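Local coordinates for pantothenate synthetase (Francisella tularensis subsp. tularensis, PDB 3N8H), which probably catalyses the ATP-dependent condensation of pantoate with beta-alanine to pantothenate, by way of a pantoyl-adenylate intermediate, at residues A[8-13]-A[139-144]; A[33-38]-A[55-60]; A[41-46]-A[87-92]. One frame throughout, in Å; residues are numbered along the deposited sequence. Where two conformers were deposited one is given.

Contact 1 (A[8-13]-A[139-144])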
# COMPACT_ATOMS: atom_id res chain seq x y z
N ASP A 8 23.98 2.06 -0.38
CA ASP A 8 23.51 1.62 -1.69
C ASP A 8 22.66 0.36 -1.60
O ASP A 8 22.41 -0.29 -2.61
CB ASP A 8 24.69 1.41 -2.65
CG ASP A 8 25.79 0.55 -2.05
OD1 ASP A 8 25.51 -0.61 -1.68
OD2 ASP A 8 26.93 1.03 -1.95
N ASN A 9 22.22 0.03 -0.39
CA ASN A 9 21.29 -1.09 -0.17
C ASN A 9 20.58 -1.05 1.19
O ASN A 9 20.96 -0.28 2.08
CB ASN A 9 21.96 -2.45 -0.42
CG ASN A 9 23.14 -2.72 0.52
OD1 ASN A 9 22.97 -2.87 1.73
ND2 ASN A 9 24.34 -2.82 -0.05
N ILE A 10 19.55 -1.88 1.33
CA ILE A 10 18.70 -1.89 2.52
C ILE A 10 19.46 -2.23 3.80
O ILE A 10 19.39 -1.49 4.79
CB ILE A 10 17.52 -2.88 2.35
CG1 ILE A 10 16.75 -2.59 1.06
CG2 ILE A 10 16.57 -2.80 3.54
CD1 ILE A 10 16.10 -1.24 1.05
N LYS A 11 20.16 -3.36 3.78
CA LYS A 11 20.95 -3.80 4.93
C LYS A 11 21.80 -2.64 5.40
O LYS A 11 21.75 -2.24 6.56
CB LYS A 11 21.86 -4.98 4.55
CG LYS A 11 21.24 -6.36 4.78
CD LYS A 11 19.82 -6.45 4.23
CE LYS A 11 18.82 -6.81 5.32
NZ LYS A 11 17.40 -6.70 4.87
N GLN A 12 22.55 -2.07 4.47
CA GLN A 12 23.41 -0.95 4.78
C GLN A 12 22.63 0.24 5.33
O GLN A 12 23.12 0.97 6.21
CB GLN A 12 24.15 -0.53 3.52
CG GLN A 12 25.59 -0.20 3.75
CD GLN A 12 26.14 0.62 2.63
OE1 GLN A 12 25.81 0.39 1.46
NE2 GLN A 12 26.97 1.61 2.96
N PHE A 13 21.43 0.46 4.80
CA PHE A 13 20.62 1.56 5.29
C PHE A 13 19.98 1.28 6.66
O PHE A 13 19.91 2.18 7.51
CB PHE A 13 19.53 1.97 4.31
CG PHE A 13 18.74 3.13 4.80
CD1 PHE A 13 19.28 4.41 4.74
CD2 PHE A 13 17.51 2.95 5.41
CE1 PHE A 13 18.57 5.49 5.24
CE2 PHE A 13 16.81 4.02 5.92
CZ PHE A 13 17.34 5.30 5.83
N LEU A 139 9.20 5.47 2.58
CA LEU A 139 8.78 6.00 3.88
C LEU A 139 8.89 4.91 4.94
O LEU A 139 9.21 5.18 6.12
CB LEU A 139 7.34 6.50 3.77
CG LEU A 139 7.15 7.87 3.10
CD1 LEU A 139 5.66 8.28 3.03
CD2 LEU A 139 7.95 8.92 3.84
N GLN A 140 8.64 3.67 4.51
CA GLN A 140 8.64 2.52 5.41
C GLN A 140 10.09 2.18 5.74
O GLN A 140 10.41 1.74 6.83
CB GLN A 140 7.95 1.34 4.75
CG GLN A 140 6.40 1.45 4.64
CD GLN A 140 5.73 1.37 6.02
OE1 GLN A 140 5.49 2.39 6.68
NE2 GLN A 140 5.44 0.14 6.47
N ILE A 141 10.96 2.44 4.79
CA ILE A 141 12.39 2.21 4.97
C ILE A 141 12.99 3.32 5.83
O ILE A 141 13.68 3.04 6.79
CB ILE A 141 13.13 2.13 3.60
CG1 ILE A 141 12.64 0.90 2.81
CG2 ILE A 141 14.64 2.06 3.81
CD1 ILE A 141 12.97 0.98 1.28
N THR A 142 12.70 4.58 5.50
CA THR A 142 13.43 5.69 6.12
C THR A 142 12.82 6.15 7.46
O THR A 142 13.52 6.70 8.29
CB THR A 142 13.49 6.89 5.19
OG1 THR A 142 12.16 7.24 4.80
CG2 THR A 142 14.31 6.54 3.93
N LYS A 143 11.52 5.95 7.62
CA LYS A 143 10.79 6.33 8.84
C LYS A 143 11.24 7.69 9.36
O LYS A 143 11.77 7.80 10.46
CB LYS A 143 10.92 5.26 9.92
CG LYS A 143 10.23 3.95 9.55
CD LYS A 143 10.65 2.80 10.46
CE LYS A 143 12.14 2.49 10.34
NZ LYS A 143 12.47 1.15 10.90
N PRO A 144 11.06 8.73 8.53
CA PRO A 144 11.51 10.06 8.91
C PRO A 144 10.46 10.77 9.74
O PRO A 144 9.29 10.38 9.74
CB PRO A 144 11.65 10.77 7.55
CG PRO A 144 10.57 10.12 6.72
CD PRO A 144 10.55 8.68 7.15
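Ile10 and Ile141 mark the closest approach of two helix ends, their CA atoms 7.9 Å apart. Residues 8-13 carry the start of helix 10-18, and residues 139-144 the last turn of helix 127-142, after which Lys143 leaves helical geometry with a positive phi of 41°. At the starting end Asn9 is the N-cap: its OD1 accepts from Gln12 N at 2.9 Å, with the donor tilted slightly from the carbonyl plane. Gln12 answers through OE1, which takes Asp8 N at 3.1 Å from above its own carbonyl plane.

The side chains meet through carbon. Phe13 carries its CG anti to the backbone N (chi1 -178°), which extends the ring to the end of the opposing helix. There Phe13 CD2 lies 3.4 Å from Ile141 CG2, a snug fit, while the ring edge at Phe13 CE2 comes 3.4 Å from Ile141 O, nearly in the ring plane. Phe13 CZ passes on to the methyl of Thr142, 3.8 Å from CG2; the hydroxyl of Thr142 is turned back to Leu138 O in its own helix. Ile10 and Ile141 cross at about a right angle and touch by their terminal methyls, CD1 to CD1 at 3.8 Å. Around this group Phe93 meets the Phe13 ring, and Phe168 of the second subunit packs on Ile141.

The capping bonds thus stay inside 8-13, while Ile10 and Phe13 meet the other helix end through carbon. There the carbonyl of Ile141 faces the weakly positive rim of an aromatic ring, and beside it Arg17 takes the carbonyls of Thr142 and Lys143 through NE and NH1.

Contact 2 (A[33-38]-A[55-60]). With AMP (adenosine monophosphate), chain D.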
# COMPACT_ATOMS: atom_id res chain seq x y z
N GLY A 33 17.51 11.79 -8.51
CA GLY A 33 18.87 12.10 -8.91
C GLY A 33 18.95 13.27 -9.88
O GLY A 33 17.94 13.97 -10.08
N ALA A 34 20.13 13.50 -10.47
CA ALA A 34 20.34 14.63 -11.41
C ALA A 34 19.93 15.96 -10.76
O ALA A 34 19.09 16.71 -11.28
CB ALA A 34 19.57 14.39 -12.71
N LEU A 35 20.56 16.23 -9.62
CA LEU A 35 20.12 17.25 -8.69
C LEU A 35 20.29 18.69 -9.18
O LEU A 35 21.34 19.09 -9.65
CB LEU A 35 20.88 17.10 -7.38
CG LEU A 35 20.70 15.74 -6.72
CD1 LEU A 35 21.63 15.61 -5.51
CD2 LEU A 35 19.25 15.55 -6.32
N HIS A 36 19.24 19.48 -9.02
CA HIS A 36 19.31 20.87 -9.37
C HIS A 36 18.91 21.75 -8.17
O HIS A 36 18.63 21.26 -7.06
CB HIS A 36 18.41 21.14 -10.56
CG HIS A 36 17.02 20.63 -10.37
ND1 HIS A 36 16.15 21.16 -9.43
CD2 HIS A 36 16.34 19.63 -10.99
CE1 HIS A 36 15.00 20.51 -9.49
NE2 HIS A 36 15.08 19.58 -10.43
N ASN A 37 18.95 23.06 -8.39
CA ASN A 37 18.63 24.02 -7.35
C ASN A 37 17.24 23.80 -6.73
O ASN A 37 17.01 24.15 -5.56
CB ASN A 37 18.83 25.45 -7.86
CG ASN A 37 20.30 25.85 -7.91
OD1 ASN A 37 21.15 25.21 -7.30
ND2 ASN A 37 20.59 26.92 -8.62
N GLY A 38 16.33 23.23 -7.51
CA GLY A 38 15.04 22.81 -6.97
C GLY A 38 15.28 21.85 -5.82
O GLY A 38 14.88 22.09 -4.68
N VAL A 55 18.75 11.85 1.98
CA VAL A 55 18.31 12.11 0.61
C VAL A 55 18.34 10.77 -0.12
O VAL A 55 19.33 10.05 -0.04
CB VAL A 55 19.24 13.13 -0.08
CG1 VAL A 55 18.97 13.19 -1.59
CG2 VAL A 55 19.10 14.52 0.56
N SER A 56 17.25 10.42 -0.80
CA SER A 56 17.28 9.23 -1.63
C SER A 56 17.46 9.65 -3.10
O SER A 56 17.08 10.75 -3.50
CB SER A 56 16.03 8.32 -1.45
OG SER A 56 14.79 8.96 -1.78
N ILE A 57 18.10 8.78 -3.86
CA ILE A 57 18.18 8.90 -5.30
C ILE A 57 17.84 7.52 -5.85
O ILE A 57 18.55 6.53 -5.60
CB ILE A 57 19.57 9.31 -5.78
CG1 ILE A 57 19.86 10.76 -5.38
CG2 ILE A 57 19.71 9.13 -7.31
CD1 ILE A 57 21.28 11.21 -5.73
N PHE A 58 16.72 7.48 -6.55
CA PHE A 58 16.21 6.23 -7.10
C PHE A 58 15.28 6.59 -8.24
O PHE A 58 14.21 7.17 -8.03
CB PHE A 58 15.47 5.39 -6.03
CG PHE A 58 14.91 4.07 -6.57
CD1 PHE A 58 13.53 3.83 -6.59
CD2 PHE A 58 15.77 3.09 -7.07
CE1 PHE A 58 13.01 2.63 -7.10
CE2 PHE A 58 15.27 1.88 -7.58
CZ PHE A 58 13.88 1.65 -7.59
N VAL A 59 15.73 6.26 -9.46
CA VAL A 59 14.91 6.42 -10.63
C VAL A 59 13.93 5.25 -10.70
O VAL A 59 14.26 4.15 -11.18
CB VAL A 59 15.73 6.48 -11.94
CG1 VAL A 59 14.81 6.87 -13.08
CG2 VAL A 59 16.89 7.51 -11.84
N ASN A 60 12.73 5.49 -10.22
CA ASN A 60 11.72 4.46 -10.09
C ASN A 60 11.06 4.07 -11.41
O ASN A 60 10.26 4.84 -11.95
CB ASN A 60 10.66 4.90 -9.07
CG ASN A 60 9.54 3.91 -8.94
OD1 ASN A 60 9.78 2.71 -8.92
ND2 ASN A 60 8.31 4.40 -8.85
P AMP D . 12.10 14.60 -8.88
O1P AMP D . 13.57 14.28 -8.59
O2P AMP D . 11.83 15.48 -10.06
O3P AMP D . 11.22 13.41 -8.83
O5' AMP D . 11.73 15.62 -7.67
C5' AMP D . 12.08 15.36 -6.31
C4' AMP D . 11.45 16.38 -5.40
O4' AMP D . 11.96 17.71 -5.76
C3' AMP D . 9.92 16.46 -5.50
O3' AMP D . 9.37 16.79 -4.21
C2' AMP D . 9.71 17.62 -6.46
O2' AMP D . 8.45 18.26 -6.41
C1' AMP D . 10.85 18.55 -6.05
N9 AMP D . 11.18 19.53 -7.10
C8 AMP D . 11.42 19.25 -8.40
N7 AMP D . 11.65 20.40 -9.09
C5 AMP D . 11.52 21.44 -8.23
C6 AMP D . 11.63 22.91 -8.31
N6 AMP D . 11.91 23.48 -9.50
N1 AMP D . 11.44 23.65 -7.20
C2 AMP D . 11.13 23.04 -6.03
N3 AMP D . 11.02 21.70 -5.87
C4 AMP D . 11.21 20.86 -6.92
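Van der Waals contact between Ile57 and Gly33 joins the two segments. The CG2 methyl of Ile57 rests 3.5 Å from Gly33 CA, and its CG1 follows at 3.9 Å from the same carbon. With CG1 placed anti to the carbonyl carbon (chi1 -69°), both branches of Ile57 reach the glycine. The methyl sits directly on the CA of a residue that has no side chain and whose phi is positive, 81°. A looser apolar contact follows, Leu35 CD1 to Ile57 CD1 at 4.4 Å, with Leu84 of helix 77-86 touching both side chains.

Polar contacts lie within the loop and around it. His36 is the N-cap of helix 37-49: its ND1 accepts from Gly38 N at 2.8 Å, but the bond is weak, bent to 122° at the hydrogen. Asp80 of helix 77-86 takes the backbone N-H groups of Ala34 and Leu35 on its two carboxylate oxygens, holding the turn with two bonds.

Ligand contacts come from the far end of 33-38. The imidazole edge of His36 points at the face of the adenine, CE1 lying 3.4 Å from AMP N7, and Gly38 CA lies over the same face, 3.7 Å from AMP C6. His39, the predicted proton donor, stacks on the His36 ring. Residues 36-39 form the HIGH-type motif of this nucleotidyl-transferring superfamily, here HNGH, at the first turn of the helix in a beta-alpha-beta unit.

A side-chain-free Gly33 thus lets the loop lie close on strand 52-57. The histidines divide the work: His36 caps the helix and touches the purine by its edge, whereas His39 NE2 makes a hydrogen bond to AMP.

Contact 3 (A[41-46]-A[87-92]). With AMP (adenosine monophosphate), chain D.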
# COMPACT_ATOMS: atom_id res chain seq x y z
N SER A 41 17.01 23.34 -2.72
CA SER A 41 16.26 24.18 -1.80
C SER A 41 15.57 23.29 -0.79
O SER A 41 15.49 23.63 0.39
CB SER A 41 15.26 25.08 -2.53
OG SER A 41 14.29 24.31 -3.20
N LEU A 42 15.08 22.14 -1.25
CA LEU A 42 14.44 21.20 -0.32
C LEU A 42 15.46 20.71 0.72
O LEU A 42 15.18 20.63 1.92
CB LEU A 42 13.81 20.03 -1.05
CG LEU A 42 12.36 20.17 -1.56
CD1 LEU A 42 12.17 21.41 -2.41
CD2 LEU A 42 11.96 18.94 -2.35
N ILE A 43 16.64 20.37 0.24
CA ILE A 43 17.70 19.90 1.14
C ILE A 43 18.06 20.93 2.20
O ILE A 43 18.20 20.59 3.37
CB ILE A 43 18.92 19.43 0.38
CG1 ILE A 43 18.57 18.13 -0.35
CG2 ILE A 43 20.08 19.15 1.34
CD1 ILE A 43 19.35 17.93 -1.64
N LYS A 44 18.18 22.18 1.78
CA LYS A 44 18.49 23.27 2.70
C LYS A 44 17.39 23.46 3.75
O LYS A 44 17.66 23.68 4.92
CB LYS A 44 18.74 24.56 1.93
CG LYS A 44 20.10 24.60 1.26
CD LYS A 44 20.30 25.89 0.50
CE LYS A 44 21.77 26.07 0.15
NZ LYS A 44 21.92 27.16 -0.86
N LYS A 45 16.14 23.36 3.31
CA LYS A 45 15.04 23.44 4.24
C LYS A 45 15.11 22.31 5.28
O LYS A 45 15.01 22.55 6.49
CB LYS A 45 13.72 23.41 3.49
CG LYS A 45 12.51 23.68 4.36
CD LYS A 45 12.48 25.12 4.86
CE LYS A 45 11.30 25.35 5.81
NZ LYS A 45 11.48 26.55 6.69
N ALA A 46 15.24 21.07 4.80
CA ALA A 46 15.42 19.92 5.68
C ALA A 46 16.59 20.14 6.66
O ALA A 46 16.47 19.86 7.87
CB ALA A 46 15.61 18.64 4.88
N LEU A 87 26.59 19.93 0.68
CA LEU A 87 25.43 20.34 1.46
C LEU A 87 25.42 19.70 2.84
O LEU A 87 24.46 19.87 3.61
CB LEU A 87 24.15 19.99 0.69
CG LEU A 87 23.88 20.91 -0.51
CD1 LEU A 87 22.73 20.41 -1.37
CD2 LEU A 87 23.66 22.36 -0.05
N ASP A 88 26.48 18.95 3.15
CA ASP A 88 26.62 18.26 4.43
C ASP A 88 25.44 17.32 4.71
O ASP A 88 25.08 17.08 5.87
CB ASP A 88 26.85 19.26 5.57
CG ASP A 88 28.19 19.99 5.45
OD1 ASP A 88 29.20 19.30 5.20
OD2 ASP A 88 28.24 21.23 5.59
N VAL A 89 24.87 16.77 3.65
CA VAL A 89 23.84 15.74 3.80
C VAL A 89 24.39 14.53 4.55
O VAL A 89 25.47 14.05 4.24
CB VAL A 89 23.25 15.29 2.43
CG1 VAL A 89 22.42 14.04 2.61
CG2 VAL A 89 22.40 16.41 1.83
N ASP A 90 23.65 14.04 5.54
CA ASP A 90 24.13 12.97 6.41
C ASP A 90 24.12 11.61 5.72
O ASP A 90 25.11 10.89 5.79
CB ASP A 90 23.36 12.95 7.73
CG ASP A 90 23.39 14.29 8.44
OD1 ASP A 90 22.34 14.97 8.47
OD2 ASP A 90 24.47 14.69 8.94
N VAL A 91 23.02 11.27 5.05
CA VAL A 91 22.92 9.96 4.41
C VAL A 91 22.40 10.03 2.99
O VAL A 91 21.35 10.63 2.75
CB VAL A 91 21.98 8.98 5.17
CG1 VAL A 91 22.00 7.61 4.52
CG2 VAL A 91 22.36 8.89 6.63
N LEU A 92 23.12 9.43 2.05
CA LEU A 92 22.61 9.20 0.70
C LEU A 92 22.10 7.77 0.64
O LEU A 92 22.86 6.81 0.85
CB LEU A 92 23.71 9.34 -0.34
CG LEU A 92 23.32 9.58 -1.81
CD1 LEU A 92 24.16 8.76 -2.81
CD2 LEU A 92 21.83 9.44 -2.08
P AMP D . 12.10 14.60 -8.88
O1P AMP D . 13.57 14.28 -8.59
O2P AMP D . 11.83 15.48 -10.06
O3P AMP D . 11.22 13.41 -8.83
O5' AMP D . 11.73 15.62 -7.67
C5' AMP D . 12.08 15.36 -6.31
C4' AMP D . 11.45 16.38 -5.40
O4' AMP D . 11.96 17.71 -5.76
C3' AMP D . 9.92 16.46 -5.50
O3' AMP D . 9.37 16.79 -4.21
C2' AMP D . 9.71 17.62 -6.46
O2' AMP D . 8.45 18.26 -6.41
C1' AMP D . 10.85 18.55 -6.05
N9 AMP D . 11.18 19.53 -7.10
C8 AMP D . 11.42 19.25 -8.40
N7 AMP D . 11.65 20.40 -9.09
C5 AMP D . 11.52 21.44 -8.23
C6 AMP D . 11.63 22.91 -8.31
N6 AMP D . 11.91 23.48 -9.50
N1 AMP D . 11.44 23.65 -7.20
C2 AMP D . 11.13 23.04 -6.03
N3 AMP D . 11.02 21.70 -5.87
C4 AMP D . 11.21 20.86 -6.92
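Ile43 and Val89 both owe their meeting to the first torsion. In Ile43 a chi1 of -70° puts CG1 anti to the carbonyl carbon and leaves CG2 anti to the backbone N, which carries this methyl out to residues 87-92. Val89 holds CG1 anti to its own backbone N (chi1 168°) and thereby leaves CG2 to face the helix. The two CG2 methyls meet at 3.6 Å, with the side chains crossing at about a right angle. The same Ile43 methyl also receives Leu87 CD1 at 4.0 Å, so that one carbon touches both Leu87 and Val89.

Leu87 uses its second branch differently. Leu87 CD2 lies 4.2 Å from Lys44 CE, a contact with the aliphatic part of an extended lysine chain at the outer margin.

In fold terms, helix 37-49, which packs on the parallel sheet of this alpha/beta fold, meets the connection between helix 77-86 and strand 91-93. Helix 77-86 ends in a Schellman motif at Asp88, whose positive phi of 56° turns the chain toward the strand. Leu84 of helix 77-86 touches both Ile43 and Val89, and Val55 of strand 52-57 packs on the same pair.

On another side of helix 37-49, Leu42 borders the bound nucleotide: its CD2 is 3.6 Å from AMP O4', and its CD1 lies 3.7 Å from AMP N3, giving ribose and purine an apolar neighbour.

In the fold
All three contacts belong to one parallel alpha/beta domain, and their distance from the nucleotide differs. Contacts 2 and 3 share helix 37-49, both touch AMP, and have centres 11 Å apart; they join through neighbouring strands, where Val55 N lies 3.0 Å from Val91 O, a probable hydrogen bond, and Val55 CG2 packs 3.8 Å from Ile43 CG1. Contact 1 encloses the other two along the chain but lies 16 Å from each by centres. It meets contact 3 at Phe13 CE1 and Val91 CG1, 4.1 Å apart, and does not touch contact 2. Its Thr142 side chain is about 13 Å from AMP. The second subunit packs on contact 1 through Phe168.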